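Side-chain contacts in ICChI, a glycosylated chitinase (Ipomoea carnea, PDB 6IDN), which hydrolyses chitin and also has lysozyme activity, working from a TIM-barrel domain of glycosyl hydrolase family 18: residues S88-A93 with Y134-E139; I122-E127 with S174-V179. All coordinates share one frame; numbering follows the deposited sequence. Where two conformers were deposited one is given.

Interaction 1. Residues S88-A93 with Y134-E139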
ATOM      1  N   SER A  88     -15.549   0.252  14.434  1.00 19.91           N
ATOM      2  CA  SER A  88     -16.910   0.224  14.948  1.00 21.21           C
ATOM      3  C   SER A  88     -17.507   1.603  15.231  1.00 21.37           C
ATOM      4  O   SER A  88     -18.730   1.690  15.425  1.00 25.50           O
ATOM      5  CB  SER A  88     -16.972  -0.638  16.219  1.00 25.96           C
ATOM      6  OG  SER A  88     -16.042  -0.190  17.187  1.00 28.96           O
ATOM      7  N   SER A  89     -16.704   2.671  15.230  1.00 22.70           N
ATOM      8  CA  SER A  89     -17.177   3.995  15.631  1.00 26.17           C
ATOM      9  C   SER A  89     -16.094   5.020  15.337  1.00 20.32           C
ATOM     10  O   SER A  89     -14.949   4.669  15.039  1.00 19.84           O
ATOM     11  CB  SER A  89     -17.523   4.042  17.114  1.00 23.11           C
ATOM     12  OG  SER A  89     -16.343   3.976  17.887  1.00 22.13           O
ATOM     13  N   ARG A  90     -16.452   6.302  15.461  1.00 19.41           N
ATOM     14  CA  ARG A  90     -15.435   7.352  15.329  1.00 19.00           C
ATOM     15  C   ARG A  90     -14.376   7.217  16.415  1.00 19.23           C
ATOM     16  O   ARG A  90     -13.178   7.406  16.156  1.00 19.60           O
ATOM     17  CB  ARG A  90     -16.070   8.749  15.414  1.00 22.27           C
ATOM     18  CG  ARG A  90     -17.011   9.171  14.292  1.00 25.36           C
ATOM     19  CD  ARG A  90     -17.450  10.637  14.474  1.00 24.50           C
ATOM     20  NE  ARG A  90     -16.277  11.499  14.440  1.00 28.20           N
ATOM     21  CZ  ARG A  90     -15.793  12.077  13.345  1.00 26.26           C
ATOM     22  NH1 ARG A  90     -16.406  11.929  12.174  1.00 24.56           N
ATOM     23  NH2 ARG A  90     -14.681  12.802  13.426  1.00 22.08           N
ATOM     24  N   ASP A  91     -14.796   6.910  17.645  0.55 22.43           N
ATOM     25  CA  ASP A  91     -13.838   6.747  18.733  0.55 21.67           C
ATOM     26  C   ASP A  91     -12.934   5.544  18.497  0.55 19.01           C
ATOM     27  O   ASP A  91     -11.752   5.567  18.861  0.55 20.86           O
ATOM     28  CB  ASP A  91     -14.576   6.611  20.067  0.55 25.29           C
ATOM     29  CG  ASP A  91     -15.166   7.929  20.548  0.55 31.54           C
ATOM     30  OD1 ASP A  91     -14.829   8.991  19.976  0.55 28.21           O
ATOM     31  OD2 ASP A  91     -15.971   7.898  21.499  0.55 36.26           O
ATOM     32  N   ASP A  92     -13.473   4.479  17.896  1.00 21.45           N
ATOM     33  CA  ASP A  92     -12.654   3.316  17.572  1.00 18.35           C
ATOM     34  C   ASP A  92     -11.607   3.684  16.543  1.00 19.68           C
ATOM     35  O   ASP A  92     -10.448   3.250  16.628  1.00 19.47           O
ATOM     36  CB  ASP A  92     -13.537   2.184  17.042  1.00 17.85           C
ATOM     37  CG  ASP A  92     -12.783   0.859  16.903  1.00 21.72           C
ATOM     38  OD1 ASP A  92     -12.004   0.504  17.822  1.00 23.47           O
ATOM     39  OD2 ASP A  92     -12.970   0.180  15.871  1.00 21.38           O
ATOM     40  N   ALA A  93     -11.997   4.500  15.566  1.00 19.91           N
ATOM     41  CA  ALA A  93     -11.040   4.966  14.575  1.00 18.75           C
ATOM     42  C   ALA A  93      -9.925   5.762  15.235  1.00 18.32           C
ATOM     43  O   ALA A  93      -8.750   5.601  14.881  1.00 18.73           O
ATOM     44  CB  ALA A  93     -11.758   5.793  13.506  1.00 18.20           C
ATOM     45  N   TYR A 134     -13.142   4.669   7.909  1.00 14.59           N
ATOM     46  CA  TYR A 134     -11.773   4.792   7.411  1.00 14.49           C
ATOM     47  C   TYR A 134     -11.437   6.238   7.064  1.00 14.38           C
ATOM     48  O   TYR A 134     -10.256   6.632   7.114  1.00 16.23           O
ATOM     49  CB  TYR A 134     -11.576   3.864   6.204  1.00 14.33           C
ATOM     50  CG  TYR A 134     -11.491   2.419   6.642  1.00 13.58           C
ATOM     51  CD1 TYR A 134     -10.399   1.974   7.368  1.00 15.84           C
ATOM     52  CD2 TYR A 134     -12.508   1.517   6.353  1.00 15.60           C
ATOM     53  CE1 TYR A 134     -10.313   0.655   7.798  1.00 15.88           C
ATOM     54  CE2 TYR A 134     -12.431   0.195   6.787  1.00 16.29           C
ATOM     55  CZ  TYR A 134     -11.334  -0.229   7.498  1.00 17.03           C
ATOM     56  OH  TYR A 134     -11.258  -1.534   7.924  1.00 18.63           O
ATOM     57  N   ASP A 135     -12.446   7.045   6.711  1.00 15.02           N
ATOM     58  CA  ASP A 135     -12.212   8.482   6.583  1.00 15.23           C
ATOM     59  C   ASP A 135     -11.753   9.083   7.908  1.00 14.99           C
ATOM     60  O   ASP A 135     -10.812   9.888   7.943  1.00 15.28           O
ATOM     61  CB  ASP A 135     -13.465   9.210   6.051  1.00 16.17           C
ATOM     62  CG  ASP A 135     -14.768   8.883   6.793  1.00 19.38           C
ATOM     63  OD1 ASP A 135     -14.847   7.937   7.600  1.00 18.22           O
ATOM     64  OD2 ASP A 135     -15.769   9.601   6.513  1.00 21.09           O
ATOM     65  N   THR A 136     -12.400   8.698   9.009  1.00 15.23           N
ATOM     66  CA  THR A 136     -12.015   9.193  10.330  1.00 13.01           C
ATOM     67  C   THR A 136     -10.623   8.693  10.717  1.00 14.17           C
ATOM     68  O   THR A 136      -9.811   9.455  11.255  1.00 14.95           O
ATOM     69  CB  THR A 136     -13.077   8.770  11.361  1.00 12.86           C
ATOM     70  OG1 THR A 136     -14.376   9.227  10.924  1.00 24.22           O
ATOM     71  CG2 THR A 136     -12.789   9.346  12.741  1.00 14.70           C
ATOM     72  N   LEU A 137     -10.306   7.428  10.404  1.00 13.24           N
ATOM     73  CA  LEU A 137      -8.966   6.914  10.693  1.00 13.86           C
ATOM     74  C   LEU A 137      -7.902   7.736   9.970  1.00 15.09           C
ATOM     75  O   LEU A 137      -6.885   8.108  10.573  1.00 14.11           O
ATOM     76  CB  LEU A 137      -8.867   5.421  10.319  1.00 13.56           C
ATOM     77  CG  LEU A 137      -7.502   4.738  10.486  1.00 15.68           C
ATOM     78  CD1 LEU A 137      -7.009   4.870  11.940  1.00 15.23           C
ATOM     79  CD2 LEU A 137      -7.569   3.285  10.052  1.00 14.21           C
ATOM     80  N   ALA A 138      -8.126   8.048   8.685  1.00 12.94           N
ATOM     81  CA  ALA A 138      -7.159   8.862   7.953  1.00 13.80           C
ATOM     82  C   ALA A 138      -7.028  10.243   8.580  1.00 13.39           C
ATOM     83  O   ALA A 138      -5.915  10.773   8.705  1.00 15.38           O
ATOM     84  CB  ALA A 138      -7.561   8.981   6.481  1.00 16.84           C
ATOM     85  N   GLU A 139      -8.161  10.843   8.966  1.00 13.63           N
ATOM     86  CA  GLU A 139      -8.135  12.169   9.575  1.00 13.34           C
ATOM     87  C   GLU A 139      -7.404  12.142  10.914  1.00 15.60           C
ATOM     88  O   GLU A 139      -6.640  13.058  11.237  1.00 17.19           O
ATOM     89  CB  GLU A 139      -9.581  12.673   9.734  1.00 13.72           C
ATOM     90  CG  GLU A 139     -10.210  13.143   8.382  1.00 15.87           C
ATOM     91  CD  GLU A 139     -11.702  13.428   8.461  1.00 18.92           C
ATOM     92  OE1 GLU A 139     -12.352  12.984   9.433  1.00 21.71           O
ATOM     93  OE2 GLU A 139     -12.236  14.121   7.563  1.00 20.28           O
TER
HETATM   94  O   HOH W   1     -15.089  12.767   9.593  1.00 20.45           O
HETATM   95  O   HOH W   2     -12.527  14.087  11.865  1.00 21.89           O

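Interaction 2. Residues I122-E127 with S174-V179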
ATOM      1  N   ILE A 122       1.009   4.885   6.525  1.00 15.28           N
ATOM      2  CA  ILE A 122       0.012   3.830   6.634  1.00 15.71           C
ATOM      3  C   ILE A 122      -0.656   3.675   5.282  1.00 13.94           C
ATOM      4  O   ILE A 122      -1.141   4.663   4.708  1.00 15.24           O
ATOM      5  CB  ILE A 122      -1.032   4.160   7.716  1.00 15.07           C
ATOM      6  CG1 ILE A 122      -0.323   4.357   9.070  1.00 13.94           C
ATOM      7  CG2 ILE A 122      -2.108   3.057   7.778  1.00 15.57           C
ATOM      8  CD1 ILE A 122       0.418   3.122   9.569  1.00 17.28           C
ATOM      9  N   ASP A 123      -0.676   2.446   4.777  1.00 15.47           N
ATOM     10  CA  ASP A 123      -1.338   2.091   3.524  1.00 15.11           C
ATOM     11  C   ASP A 123      -2.670   1.426   3.858  1.00 13.69           C
ATOM     12  O   ASP A 123      -2.718   0.520   4.693  1.00 16.16           O
ATOM     13  CB  ASP A 123      -0.456   1.140   2.712  1.00 12.63           C
ATOM     14  CG  ASP A 123      -1.145   0.587   1.477  1.00 16.64           C
ATOM     15  OD1 ASP A 123      -1.561   1.397   0.624  1.00 16.35           O
ATOM     16  OD2 ASP A 123      -1.225  -0.656   1.351  1.00 17.94           O
ATOM     17  N   PHE A 124      -3.747   1.876   3.208  1.00 15.16           N
ATOM     18  CA  PHE A 124      -5.100   1.377   3.484  1.00 13.64           C
ATOM     19  C   PHE A 124      -5.458   0.367   2.395  1.00 13.34           C
ATOM     20  O   PHE A 124      -5.959   0.742   1.338  1.00 15.83           O
ATOM     21  CB  PHE A 124      -6.126   2.510   3.472  1.00 11.72           C
ATOM     22  CG  PHE A 124      -6.098   3.433   4.664  1.00 14.68           C
ATOM     23  CD1 PHE A 124      -4.925   4.042   5.102  1.00 13.34           C
ATOM     24  CD2 PHE A 124      -7.291   3.757   5.301  1.00 15.16           C
ATOM     25  CE1 PHE A 124      -4.943   4.916   6.175  1.00 13.63           C
ATOM     26  CE2 PHE A 124      -7.327   4.650   6.373  1.00 17.84           C
ATOM     27  CZ  PHE A 124      -6.154   5.220   6.825  1.00 15.86           C
ATOM     28  N   ASP A 125      -5.209  -0.918   2.657  1.00 16.00           N
ATOM     29  CA  ASP A 125      -5.542  -1.975   1.694  1.00 15.86           C
ATOM     30  C   ASP A 125      -6.804  -2.700   2.153  1.00 17.11           C
ATOM     31  O   ASP A 125      -6.816  -3.889   2.428  1.00 18.13           O
ATOM     32  CB  ASP A 125      -4.363  -2.937   1.518  1.00 16.00           C
ATOM     33  CG  ASP A 125      -4.550  -3.885   0.340  1.00 21.18           C
ATOM     34  OD1 ASP A 125      -5.473  -3.668  -0.473  1.00 21.42           O
ATOM     35  OD2 ASP A 125      -3.784  -4.872   0.224  1.00 26.94           O
ATOM     36  N   ILE A 126      -7.879  -1.926   2.255  1.00 15.92           N
ATOM     37  CA  ILE A 126      -9.142  -2.404   2.813  1.00 15.24           C
ATOM     38  C   ILE A 126      -9.897  -3.156   1.718  1.00 21.09           C
ATOM     39  O   ILE A 126     -10.376  -2.553   0.759  1.00 18.33           O
ATOM     40  CB  ILE A 126      -9.971  -1.236   3.367  1.00 17.06           C
ATOM     41  CG1 ILE A 126      -9.138  -0.392   4.347  1.00 17.51           C
ATOM     42  CG2 ILE A 126     -11.249  -1.745   4.045  1.00 20.13           C
ATOM     43  CD1 ILE A 126      -8.394  -1.219   5.420  1.00 17.74           C
ATOM     44  N   GLU A 127     -10.006  -4.479   1.863  1.00 20.54           N
ATOM     45  CA  GLU A 127     -10.630  -5.334   0.862  0.56 21.75           C
ATOM     46  C   GLU A 127     -11.843  -6.092   1.371  1.00 21.31           C
ATOM     47  O   GLU A 127     -12.485  -6.800   0.582  1.00 25.33           O
ATOM     48  CB  GLU A 127      -9.632  -6.372   0.331  0.56 23.24           C
ATOM     49  CG  GLU A 127      -8.382  -5.825  -0.297  0.56 29.77           C
ATOM     50  CD  GLU A 127      -7.479  -6.938  -0.786  0.56 27.19           C
ATOM     51  OE1 GLU A 127      -7.998  -7.912  -1.375  0.56 28.79           O
ATOM     52  OE2 GLU A 127      -6.253  -6.848  -0.578  0.56 29.54           O
ATOM     53  N   SER A 174      -9.608  13.803   0.715  1.00 13.93           N
ATOM     54  CA  SER A 174      -8.573  14.567   0.023  1.00 13.06           C
ATOM     55  C   SER A 174      -7.246  14.567   0.766  1.00 13.37           C
ATOM     56  O   SER A 174      -6.362  15.367   0.429  1.00 16.43           O
ATOM     57  CB  SER A 174      -9.005  16.016  -0.233  1.00 18.27           C
ATOM     58  OG  SER A 174     -10.307  16.078  -0.801  1.00 17.66           O
ATOM     59  N   LEU A 175      -7.069  13.685   1.746  1.00 15.08           N
ATOM     60  CA  LEU A 175      -5.864  13.673   2.572  1.00 16.20           C
ATOM     61  C   LEU A 175      -4.860  12.606   2.154  1.00 15.77           C
ATOM     62  O   LEU A 175      -3.781  12.515   2.757  1.00 15.65           O
ATOM     63  CB  LEU A 175      -6.238  13.484   4.043  1.00 15.21           C
ATOM     64  CG  LEU A 175      -7.019  14.653   4.652  1.00 15.59           C
ATOM     65  CD1 LEU A 175      -7.375  14.372   6.090  1.00 18.78           C
ATOM     66  CD2 LEU A 175      -6.234  15.969   4.540  1.00 16.22           C
ATOM     67  N   PHE A 176      -5.154  11.792   1.146  1.00 13.52           N
ATOM     68  CA  PHE A 176      -4.206  10.725   0.831  1.00 14.06           C
ATOM     69  C   PHE A 176      -3.066  11.229  -0.044  1.00 13.72           C
ATOM     70  O   PHE A 176      -3.283  11.901  -1.059  1.00 16.93           O
ATOM     71  CB  PHE A 176      -4.930   9.532   0.198  1.00 14.49           C
ATOM     72  CG  PHE A 176      -5.543   8.647   1.223  1.00 12.62           C
ATOM     73  CD1 PHE A 176      -6.717   9.023   1.841  1.00 12.85           C
ATOM     74  CD2 PHE A 176      -4.886   7.521   1.678  1.00 11.55           C
ATOM     75  CE1 PHE A 176      -7.276   8.246   2.850  1.00 12.20           C
ATOM     76  CE2 PHE A 176      -5.433   6.733   2.682  1.00 16.25           C
ATOM     77  CZ  PHE A 176      -6.634   7.096   3.272  1.00 13.91           C
ATOM     78  N   ASP A 177      -1.841  10.923   0.386  1.00 13.79           N
ATOM     79  CA  ASP A 177      -0.639  11.272  -0.362  1.00 13.69           C
ATOM     80  C   ASP A 177      -0.461  10.382  -1.575  1.00 16.14           C
ATOM     81  O   ASP A 177       0.031  10.837  -2.606  1.00 16.29           O
ATOM     82  CB  ASP A 177       0.573  11.157   0.556  1.00 17.60           C
ATOM     83  CG  ASP A 177       0.441  12.049   1.753  1.00 20.46           C
ATOM     84  OD1 ASP A 177       0.692  13.266   1.590  1.00 23.07           O
ATOM     85  OD2 ASP A 177       0.034  11.580   2.843  1.00 19.23           O
ATOM     86  N   TYR A 178      -0.867   9.123  -1.468  1.00 13.41           N
ATOM     87  CA  TYR A 178      -0.697   8.138  -2.524  1.00 12.02           C
ATOM     88  C   TYR A 178      -1.989   7.365  -2.671  1.00 14.22           C
ATOM     89  O   TYR A 178      -2.604   7.000  -1.672  1.00 15.05           O
ATOM     90  CB  TYR A 178       0.441   7.130  -2.197  1.00 15.21           C
ATOM     91  CG  TYR A 178       1.799   7.760  -1.970  1.00 17.06           C
ATOM     92  CD1 TYR A 178       2.173   8.163  -0.697  1.00 18.39           C
ATOM     93  CD2 TYR A 178       2.679   7.956  -3.014  1.00 20.97           C
ATOM     94  CE1 TYR A 178       3.368   8.752  -0.474  1.00 21.40           C
ATOM     95  CE2 TYR A 178       3.914   8.547  -2.787  1.00 20.58           C
ATOM     96  CZ  TYR A 178       4.235   8.948  -1.507  1.00 21.01           C
ATOM     97  OH  TYR A 178       5.446   9.532  -1.221  1.00 27.56           O
ATOM     98  N   VAL A 179      -2.384   7.090  -3.905  1.00 14.99           N
ATOM     99  CA  VAL A 179      -3.482   6.145  -4.162  1.00 12.38           C
ATOM    100  C   VAL A 179      -2.984   5.266  -5.305  1.00 14.94           C
ATOM    101  O   VAL A 179      -2.682   5.773  -6.388  1.00 14.82           O
ATOM    102  CB  VAL A 179      -4.814   6.822  -4.535  1.00 14.82           C
ATOM    103  CG1 VAL A 179      -5.824   5.739  -4.931  1.00 15.94           C
ATOM    104  CG2 VAL A 179      -5.337   7.635  -3.340  1.00 12.37           C
TER

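Interaction 1. Residues S88-A93 with Y134-E139
Thr136 holds OG1 beside the backbone N (chi1 -55°), which leaves the methyl CG2 anti to that N, while Arg90, bent at chi3 (61°), folds its guanidinium back over this threonine at about a right angle. CG2 of Thr136 lies 4.0 Å above one face of the guanidinium, displaced toward the rim. OG1 is on the same face, but its 3.6 Å separation from Arg90 NH1 is packing distance and not a hydrogen bond. The polar link runs instead through two waters in the guanidinium plane: one accepts from NH1, the other from NH2, and both donate to Glu139 OE1. The water on NH2 stands 2.7 Å from Glu139 OE1. With Arg90 NH2 and Glu139 OE1 themselves 4.6 Å apart, the opposite charges meet only through water, which probably limits rotation of the guanidinium. Deeper in, Ala93 CB meets Thr136 CG2 at 3.8 Å, and Leu137 CD1 lies 3.5 Å from Ala93 O. Ser89 N-caps the first helix, its OG accepting from Asp92 N. The contact thus joins the start of helix 90-103 to that of helix 134-148, with Leu137 reaching on to Val96 and Ala97 and to Phe124 of strand 121-126.

Interaction 2. Residues I122-E127 with S174-V179
Phe124 sits in extended backbone on strand 121-126, and Phe176 lies two residues ahead of Tyr178 in the run leading into strand 178-182; both direct their CB toward the other segment. Each ring has CG anti to the carbonyl carbon and beside the backbone N (chi1 -74° for Phe124, -83° for Phe176), which swings the two toward each other. The benzyl groups meet in a T-shaped (edge-to-face) stack, with Phe176 supplying the edge and Phe124 the face. The evidence is threefold: the planes stand at 85°, the ring centroids are 5.0 Å apart, and CZ of Phe176 sits 3.7 Å above the plane of Phe124, over its centre. CE2 of Phe176 makes the closest atom contact, 3.7 Å from Phe124 CD1, and that CD1 lies in the plane of the Phe176 ring. This puts C-H groups against the pi cloud, the favourable sense for perpendicular aromatic rings.

In the TIM barrel these strands are not direct neighbours: strand 153-156 runs parallel between them, so the stack spans a strand. Leu154 and Ala156 of that strand touch Phe176, and Ala138 of helix 134-148 packs against the same ring, placing the pair in the layer between barrel and surrounding helices. An alanine in place of Phe124 would probably leave the Phe176 edge without the face it packs on and open a gap beneath helix 134-148. On the strand, Asp123 uses OD2 for hydrogen bonds with Ser77 OG and Tyr6 OH, while Asp125 OD1 makes a weak one with Gln182 NE2. These alternate acidic side chains belong to the DxxDxDxE signature of family 18, in which the final glutamate, here Glu127, is probably the catalytic acid.

The segments alternate along the chain: 88-93, then 122-127, 134-139 and finally 174-179. Strand 121-126 thus follows helix 90-103 and leads into helix 134-148, successive elements of the TIM barrel's strand-helix succession. The centres of the two interactions are 14 Å apart, yet they touch. Interaction 1 lies farther out, about 19 Å from the chain centre, against about 7 Å for interaction 2. Helix 134-148 bridges the two layers: Tyr134 O packs 3.6 Å from Phe124 CE2, and Tyr134 CE2 lies 3.6 Å from Ile126 CG2. Helix-to-helix packing outside and aromatic packing inside therefore form one continuous path from the outer helices to the barrel wall.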